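Local coordinates for extracellular solute-binding protein, family 1 (Bifidobacterium longum subsp. infantis, PDB 6FTH) that probably captures human milk oligosaccharides outside the cell as the solute-binding component of an ABC transporter, at residues F235-L246 with L503-Y514. Numbering follows the deposited sequence.
Sequences FYAKNGVVKSFL and LQENVKIWQKWY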
ATOM      1  N   PHE A 235      11.787  -9.597   3.365  1.00 11.64           N
ATOM      2  CA  PHE A 235      11.478 -10.680   4.302  1.00 12.51           C
ATOM      3  C   PHE A 235      10.140 -11.340   4.006  1.00 12.37           C
ATOM      4  O   PHE A 235       9.236 -10.732   3.423  1.00 11.52           O
ATOM      5  CB  PHE A 235      11.524 -10.176   5.747  1.00 11.40           C
ATOM      6  CG  PHE A 235      12.847  -9.566   6.081  1.00 11.70           C
ATOM      7  CD1 PHE A 235      13.918 -10.363   6.434  1.00 14.00           C
ATOM      8  CD2 PHE A 235      13.063  -8.205   5.879  1.00 13.50           C
ATOM      9  CE1 PHE A 235      15.171  -9.812   6.653  1.00 13.31           C
ATOM     10  CE2 PHE A 235      14.309  -7.649   6.099  1.00 14.78           C
ATOM     11  CZ  PHE A 235      15.362  -8.446   6.488  1.00 14.46           C
ATOM     12  N   TYR A 236      10.040 -12.608   4.408  1.00 11.71           N
ATOM     13  CA  TYR A 236       8.814 -13.369   4.274  1.00 10.78           C
ATOM     14  C   TYR A 236       8.748 -14.378   5.402  1.00 10.79           C
ATOM     15  O   TYR A 236       9.686 -14.526   6.182  1.00 11.18           O
ATOM     16  CB  TYR A 236       8.714 -14.091   2.937  1.00 11.54           C
ATOM     17  CG  TYR A 236       9.639 -15.259   2.716  1.00 11.02           C
ATOM     18  CD1 TYR A 236      10.972 -15.050   2.367  1.00 11.48           C
ATOM     19  CD2 TYR A 236       9.166 -16.561   2.791  1.00 12.86           C
ATOM     20  CE1 TYR A 236      11.813 -16.107   2.137  1.00 13.63           C
ATOM     21  CE2 TYR A 236      10.002 -17.625   2.580  1.00 11.93           C
ATOM     22  CZ  TYR A 236      11.326 -17.396   2.234  1.00 13.75           C
ATOM     23  OH  TYR A 236      12.200 -18.433   1.985  1.00 17.67           O
ATOM     24  N   ALA A 237       7.616 -15.059   5.488  1.00 10.70           N
ATOM     25  CA  ALA A 237       7.446 -16.134   6.457  1.00 10.66           C
ATOM     26  C   ALA A 237       6.814 -17.334   5.773  1.00 11.85           C
ATOM     27  O   ALA A 237       6.024 -17.194   4.837  1.00 11.19           O
ATOM     28  CB  ALA A 237       6.575 -15.722   7.642  1.00 11.96           C
ATOM     29  N   LYS A 238       7.169 -18.520   6.253  1.00 11.48           N
ATOM     30  CA  LYS A 238       6.502 -19.739   5.824  1.00 12.89           C
ATOM     31  C   LYS A 238       6.526 -20.702   6.997  1.00 13.14           C
ATOM     32  O   LYS A 238       7.572 -20.882   7.619  1.00 12.11           O
ATOM     33  CB  LYS A 238       7.237 -20.357   4.627  1.00 17.67           C
ATOM     34  CG  LYS A 238       6.349 -20.847   3.525  1.00 26.81           C
ATOM     35  CD  LYS A 238       7.141 -21.610   2.470  1.00 20.35           C
ATOM     36  CE  LYS A 238       7.423 -20.759   1.247  1.00 18.83           C
ATOM     37  NZ  LYS A 238       7.904 -21.634   0.138  1.00 21.42           N
ATOM     38  N   ASN A 239       5.372 -21.285   7.321  1.00 10.83           N
ATOM     39  CA  ASN A 239       5.292 -22.249   8.420  1.00 12.46           C
ATOM     40  C   ASN A 239       5.789 -21.651   9.728  1.00 12.73           C
ATOM     41  O   ASN A 239       6.364 -22.353  10.563  1.00 14.06           O
ATOM     42  CB  ASN A 239       6.105 -23.511   8.116  1.00 13.87           C
ATOM     43  CG  ASN A 239       5.850 -24.052   6.747  1.00 13.80           C
ATOM     44  OD1 ASN A 239       6.763 -24.126   5.905  1.00 19.97           O
ATOM     45  ND2 ASN A 239       4.625 -24.413   6.504  1.00 14.22           N
ATOM     46  N   GLY A 240       5.578 -20.354   9.941  1.00 10.81           N
ATOM     47  CA  GLY A 240       5.976 -19.679  11.171  1.00 12.29           C
ATOM     48  C   GLY A 240       7.449 -19.342  11.273  1.00 10.54           C
ATOM     49  O   GLY A 240       7.902 -18.922  12.348  1.00 12.17           O
ATOM     50  N   VAL A 241       8.193 -19.502  10.182  1.00 10.53           N
ATOM     51  CA  VAL A 241       9.634 -19.267  10.134  1.00  9.99           C
ATOM     52  C   VAL A 241       9.874 -18.077   9.219  1.00 11.01           C
ATOM     53  O   VAL A 241       9.458 -18.089   8.049  1.00 11.33           O
ATOM     54  CB  VAL A 241      10.390 -20.506   9.632  1.00 12.37           C
ATOM     55  CG1 VAL A 241      11.889 -20.274   9.628  1.00 12.53           C
ATOM     56  CG2 VAL A 241      10.022 -21.750  10.465  1.00 12.93           C
ATOM     57  N   VAL A 242      10.553 -17.060   9.740  1.00 11.13           N
ATOM     58  CA  VAL A 242      10.891 -15.872   8.965  1.00 11.19           C
ATOM     59  C   VAL A 242      12.205 -16.098   8.238  1.00 10.87           C
ATOM     60  O   VAL A 242      13.177 -16.614   8.821  1.00 12.21           O
ATOM     61  CB  VAL A 242      10.973 -14.651   9.892  1.00 10.94           C
ATOM     62  CG1 VAL A 242      11.556 -13.471   9.124  1.00 12.83           C
ATOM     63  CG2 VAL A 242       9.582 -14.304  10.444  1.00 13.40           C
ATOM     64  N   LYS A 243      12.247 -15.693   6.970  1.00 10.26           N
ATOM     65  CA  LYS A 243      13.435 -15.765   6.143  1.00  9.92           C
ATOM     66  C   LYS A 243      13.543 -14.491   5.314  1.00 11.28           C
ATOM     67  O   LYS A 243      12.603 -13.702   5.217  1.00 12.19           O
ATOM     68  CB  LYS A 243      13.419 -17.016   5.265  1.00 15.14           C
ATOM     69  CG  LYS A 243      13.320 -18.299   6.095  1.00 16.79           C
ATOM     70  CD  LYS A 243      13.171 -19.504   5.238  1.00 29.26           C
ATOM     71  CE  LYS A 243      13.207 -20.763   6.094  1.00 31.99           C
ATOM     72  NZ  LYS A 243      13.166 -21.982   5.227  1.00 40.22           N
ATOM     73  N   SER A 244      14.713 -14.293   4.715  1.00 12.74           N
ATOM     74  CA  SER A 244      14.859 -13.278   3.681  1.00 11.95           C
ATOM     75  C   SER A 244      14.822 -13.921   2.310  1.00 12.36           C
ATOM     76  O   SER A 244      15.507 -14.908   2.056  1.00 12.71           O
ATOM     77  CB  SER A 244      16.166 -12.500   3.819  1.00 12.66           C
ATOM     78  OG  SER A 244      16.300 -11.547   2.753  1.00 13.35           O
ATOM     79  N   PHE A 245      14.031 -13.343   1.407  1.00 11.36           N
ATOM     80  CA  PHE A 245      14.065 -13.851   0.052  1.00 10.66           C
ATOM     81  C   PHE A 245      15.238 -13.308  -0.750  1.00 13.18           C
ATOM     82  O   PHE A 245      15.480 -13.800  -1.851  1.00 13.04           O
ATOM     83  CB  PHE A 245      12.732 -13.655  -0.689  1.00 11.93           C
ATOM     84  CG  PHE A 245      12.259 -12.217  -0.821  1.00 12.34           C
ATOM     85  CD1 PHE A 245      12.860 -11.325  -1.704  1.00 13.21           C
ATOM     86  CD2 PHE A 245      11.129 -11.807  -0.138  1.00 13.58           C
ATOM     87  CE1 PHE A 245      12.380 -10.036  -1.842  1.00 12.48           C
ATOM     88  CE2 PHE A 245      10.640 -10.503  -0.260  1.00 13.36           C
ATOM     89  CZ  PHE A 245      11.257  -9.623  -1.139  1.00 13.60           C
ATOM     90  N   LEU A 246      15.994 -12.356  -0.205  1.00 11.64           N
ATOM     91  CA  LEU A 246      17.053 -11.710  -0.968  1.00 12.48           C
ATOM     92  C   LEU A 246      18.154 -12.678  -1.346  1.00 13.95           C
ATOM     93  O   LEU A 246      18.874 -12.423  -2.314  1.00 14.60           O
ATOM     94  CB  LEU A 246      17.650 -10.561  -0.157  1.00 13.46           C
ATOM     95  CG  LEU A 246      16.706  -9.409   0.158  1.00 11.69           C
ATOM     96  CD1 LEU A 246      17.412  -8.383   1.047  1.00 14.88           C
ATOM     97  CD2 LEU A 246      16.194  -8.733  -1.108  1.00 14.50           C
ATOM     98  N   LEU A 503      22.401  -8.999   7.084  1.00 12.99           N
ATOM     99  CA  LEU A 503      21.126  -9.608   6.686  1.00 12.66           C
ATOM    100  C   LEU A 503      20.641 -10.633   7.702  1.00 13.45           C
ATOM    101  O   LEU A 503      19.450 -10.655   8.036  1.00 12.86           O
ATOM    102  CB  LEU A 503      21.233 -10.241   5.303  1.00 12.77           C
ATOM    103  CG  LEU A 503      19.946 -10.878   4.782  1.00 12.10           C
ATOM    104  CD1 LEU A 503      18.886  -9.836   4.680  1.00 14.58           C
ATOM    105  CD2 LEU A 503      20.165 -11.517   3.427  1.00 15.65           C
ATOM    106  N   GLN A 504      21.535 -11.497   8.191  1.00 12.55           N
ATOM    107  CA  GLN A 504      21.087 -12.568   9.086  1.00 14.37           C
ATOM    108  C   GLN A 504      20.700 -12.034  10.458  1.00 13.43           C
ATOM    109  O   GLN A 504      19.831 -12.620  11.123  1.00 12.72           O
ATOM    110  CB  GLN A 504      22.135 -13.666   9.205  1.00 13.96           C
ATOM    111  CG  GLN A 504      22.481 -14.329   7.919  1.00 18.08           C
ATOM    112  CD  GLN A 504      21.261 -14.792   7.193  1.00 19.48           C
ATOM    113  OE1 GLN A 504      20.359 -15.382   7.787  1.00 20.67           O
ATOM    114  NE2 GLN A 504      21.192 -14.486   5.907  1.00 23.75           N
ATOM    115  N   GLU A 505      21.300 -10.919  10.896  1.00 12.25           N
ATOM    116  CA  GLU A 505      20.820 -10.234  12.085  1.00 11.55           C
ATOM    117  C   GLU A 505      19.398  -9.738  11.864  1.00 12.84           C
ATOM    118  O   GLU A 505      18.530  -9.861  12.737  1.00 12.84           O
ATOM    119  CB  GLU A 505      21.749  -9.058  12.420  1.00 13.78           C
ATOM    120  CG  GLU A 505      21.298  -8.245  13.639  1.00 14.40           C
ATOM    121  CD  GLU A 505      22.246  -7.091  13.976  1.00 18.83           C
ATOM    122  OE1 GLU A 505      22.874  -6.528  13.036  1.00 16.60           O
ATOM    123  OE2 GLU A 505      22.344  -6.751  15.182  1.00 20.73           O
ATOM    124  N   ASN A 506      19.145  -9.161  10.690  1.00 12.04           N
ATOM    125  CA  ASN A 506      17.809  -8.666  10.390  1.00 12.74           C
ATOM    126  C   ASN A 506      16.789  -9.805  10.364  1.00 11.12           C
ATOM    127  O   ASN A 506      15.671  -9.653  10.860  1.00 11.45           O
ATOM    128  CB  ASN A 506      17.823  -7.927   9.040  1.00 12.59           C
ATOM    129  CG  ASN A 506      18.387  -6.527   9.129  1.00 16.94           C
ATOM    130  OD1 ASN A 506      19.042  -6.169  10.087  1.00 14.39           O
ATOM    131  ND2 ASN A 506      18.080  -5.708   8.128  1.00 18.57           N
ATOM    132  N   VAL A 507      17.149 -10.954   9.769  1.00 11.07           N
ATOM    133  CA  VAL A 507      16.241 -12.102   9.788  1.00 10.81           C
ATOM    134  C   VAL A 507      15.878 -12.477  11.219  1.00 11.28           C
ATOM    135  O   VAL A 507      14.703 -12.687  11.549  1.00 10.88           O
ATOM    136  CB  VAL A 507      16.855 -13.289   9.024  1.00 10.67           C
ATOM    137  CG1 VAL A 507      16.000 -14.510   9.234  1.00 12.31           C
ATOM    138  CG2 VAL A 507      16.987 -12.963   7.542  1.00 13.86           C
ATOM    139  N   LYS A 508      16.884 -12.567  12.088  1.00 11.11           N
ATOM    140  CA  LYS A 508      16.631 -12.968  13.463  1.00 10.68           C
ATOM    141  C   LYS A 508      15.782 -11.937  14.208  1.00 11.31           C
ATOM    142  O   LYS A 508      14.922 -12.308  15.020  1.00 11.75           O
ATOM    143  CB  LYS A 508      17.974 -13.223  14.147  1.00 13.57           C
ATOM    144  CG  LYS A 508      17.887 -13.742  15.572  1.00 16.19           C
ATOM    145  CD  LYS A 508      19.158 -14.550  16.020  1.00 16.40           C
ATOM    146  CE  LYS A 508      20.393 -13.759  15.804  1.00 14.21           C
ATOM    147  NZ  LYS A 508      21.538 -14.440  16.435  1.00 12.41           N
ATOM    148  N   ILE A 509      16.008 -10.630  13.956  1.00 13.15           N
ATOM    149  CA  ILE A 509      15.184  -9.585  14.555  1.00 13.41           C
ATOM    150  C   ILE A 509      13.728  -9.729  14.131  1.00 11.58           C
ATOM    151  O   ILE A 509      12.817  -9.694  14.968  1.00 12.32           O
ATOM    152  CB  ILE A 509      15.744  -8.194  14.199  1.00 14.12           C
ATOM    153  CG1 ILE A 509      17.038  -7.960  14.985  1.00 13.55           C
ATOM    154  CG2 ILE A 509      14.716  -7.111  14.476  1.00 16.92           C
ATOM    155  CD1 ILE A 509      17.814  -6.695  14.551  1.00 16.68           C
ATOM    156  N   TRP A 510      13.488  -9.951  12.829  1.00 10.63           N
ATOM    157  CA  TRP A 510      12.114 -10.103  12.369  1.00 11.63           C
ATOM    158  C   TRP A 510      11.495 -11.375  12.931  1.00 11.79           C
ATOM    159  O   TRP A 510      10.317 -11.379  13.298  1.00 11.96           O
ATOM    160  CB  TRP A 510      12.030 -10.074  10.840  1.00 11.51           C
ATOM    161  CG  TRP A 510      11.963  -8.682  10.309  1.00 11.56           C
ATOM    162  CD1 TRP A 510      12.903  -8.044   9.559  1.00 12.13           C
ATOM    163  CD2 TRP A 510      10.873  -7.755  10.479  1.00 12.58           C
ATOM    164  NE1 TRP A 510      12.464  -6.768   9.257  1.00 12.67           N
ATOM    165  CE2 TRP A 510      11.236  -6.570   9.823  1.00 11.65           C
ATOM    166  CE3 TRP A 510       9.646  -7.810  11.140  1.00 13.23           C
ATOM    167  CZ2 TRP A 510      10.406  -5.446   9.782  1.00 14.79           C
ATOM    168  CZ3 TRP A 510       8.818  -6.685  11.109  1.00 16.10           C
ATOM    169  CH2 TRP A 510       9.209  -5.522  10.435  1.00 17.50           C
ATOM    170  N   GLN A 511      12.264 -12.465  13.015  1.00 10.50           N
ATOM    171  CA  GLN A 511      11.714 -13.673  13.624  1.00  9.88           C
ATOM    172  C   GLN A 511      11.286 -13.412  15.059  1.00 13.95           C
ATOM    173  O   GLN A 511      10.234 -13.885  15.504  1.00 12.36           O
ATOM    174  CB  GLN A 511      12.722 -14.815  13.594  1.00 11.01           C
ATOM    175  CG  GLN A 511      12.201 -16.105  14.220  1.00 11.14           C
ATOM    176  CD  GLN A 511      11.288 -16.893  13.289  1.00 12.00           C
ATOM    177  OE1 GLN A 511      11.736 -17.412  12.262  1.00 12.09           O
ATOM    178  NE2 GLN A 511      10.020 -17.021  13.669  1.00 12.69           N
ATOM    179  N   LYS A 512      12.114 -12.700  15.816  1.00 12.81           N
ATOM    180  CA  LYS A 512      11.803 -12.432  17.217  1.00 11.81           C
ATOM    181  C   LYS A 512      10.496 -11.669  17.356  1.00 13.90           C
ATOM    182  O   LYS A 512       9.630 -12.043  18.149  1.00 15.11           O
ATOM    183  CB  LYS A 512      12.945 -11.640  17.851  1.00 12.46           C
ATOM    184  CG  LYS A 512      12.687 -11.287  19.312  1.00 14.00           C
ATOM    185  CD  LYS A 512      13.840 -10.563  19.935  1.00 13.97           C
ATOM    186  CE  LYS A 512      13.951  -9.174  19.399  1.00 12.86           C
ATOM    187  NZ  LYS A 512      15.029  -8.362  20.067  1.00 14.79           N
ATOM    188  N   TRP A 513      10.345 -10.574  16.620  1.00 13.45           N
ATOM    189  CA  TRP A 513       9.127  -9.775  16.774  1.00 14.22           C
ATOM    190  C   TRP A 513       7.920 -10.493  16.189  1.00 15.46           C
ATOM    191  O   TRP A 513       6.816 -10.423  16.742  1.00 15.59           O
ATOM    192  CB  TRP A 513       9.316  -8.403  16.150  1.00 12.66           C
ATOM    193  CG  TRP A 513      10.256  -7.588  16.974  1.00 13.52           C
ATOM    194  CD1 TRP A 513      11.558  -7.299  16.690  1.00 13.13           C
ATOM    195  CD2 TRP A 513      10.003  -7.065  18.281  1.00 17.37           C
ATOM    196  NE1 TRP A 513      12.132  -6.602  17.740  1.00 14.86           N
ATOM    197  CE2 TRP A 513      11.199  -6.461  18.729  1.00 16.43           C
ATOM    198  CE3 TRP A 513       8.883  -7.054  19.122  1.00 22.58           C
ATOM    199  CZ2 TRP A 513      11.290  -5.814  19.965  1.00 19.76           C
ATOM    200  CZ3 TRP A 513       8.979  -6.416  20.355  1.00 26.93           C
ATOM    201  CH2 TRP A 513      10.179  -5.808  20.763  1.00 19.28           C
ATOM    202  N   TYR A 514       8.116 -11.209  15.083  1.00 12.23           N
ATOM    203  CA  TYR A 514       7.042 -12.048  14.571  1.00 13.79           C
ATOM    204  C   TYR A 514       6.554 -13.017  15.645  1.00 14.45           C
ATOM    205  O   TYR A 514       5.345 -13.189  15.850  1.00 15.96           O
ATOM    206  CB  TYR A 514       7.558 -12.780  13.346  1.00 12.20           C
ATOM    207  CG  TYR A 514       6.653 -13.834  12.804  1.00 12.30           C
ATOM    208  CD1 TYR A 514       5.641 -13.529  11.887  1.00 13.37           C
ATOM    209  CD2 TYR A 514       6.826 -15.148  13.173  1.00 13.38           C
ATOM    210  CE1 TYR A 514       4.808 -14.522  11.370  1.00 13.09           C
ATOM    211  CE2 TYR A 514       6.017 -16.142  12.660  1.00 13.26           C
ATOM    212  CZ  TYR A 514       5.004 -15.830  11.752  1.00 13.59           C
ATOM    213  OH  TYR A 514       4.198 -16.851  11.261  1.00 13.78           O
TER
HETATM  214  O   HOH W   1      14.244 -17.500  11.236  1.00 17.85           O
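Val242 and Gln511 lie where a beta hairpin, its strands 235-238 and 241-244 joined by a two-residue type I' turn, is covered by the C-terminal helix of this solute-binding protein. The axes of helix 503-514 and strand 241-244 run roughly antiparallel, their directions 152° apart. Gln511 suits its place because its amide can both give and take. With the chain bent at chi2 (80°), Gln511 NE2 donates to Gly240 O in the turn, almost in the plane of its own amide. Gln511 OE1 accepts from Val242 N at 2.8 Å, the donor standing above the plane of the side-chain carbonyl. These two bonds fix the rotation of the amide. Val242, beta-branched, splits its two methyls: CG1 rests against Trp510 CB, and CG2 sits over the face of the Tyr514 ring in a CH-pi contact. The phenol reaches beyond Val242 to the turn, where Tyr514 OH comes to 3.3 Å from Gly240 CA and hydrogen-bonds Val445 O; glycine suits this turn position through its positive phi. On the first strand, the flat, apolar ring of Phe235 offers a face to Trp510 CD1, which stands 3.6 Å above its centre, the planes 41° apart, and an edge to Val507 CG2. The other methyl, Val507 CG1, approaches Val242 O. Further along, the branched end of Leu503 reaches both Ser244 and Leu246 through CD1, while Ser244 OG accepts from Leu246 N in an ST turn and also bonds Gly234 O. At the flank of the helix, one water donates to both Val242 O, at 2.8 Å, and Gln511 OE1.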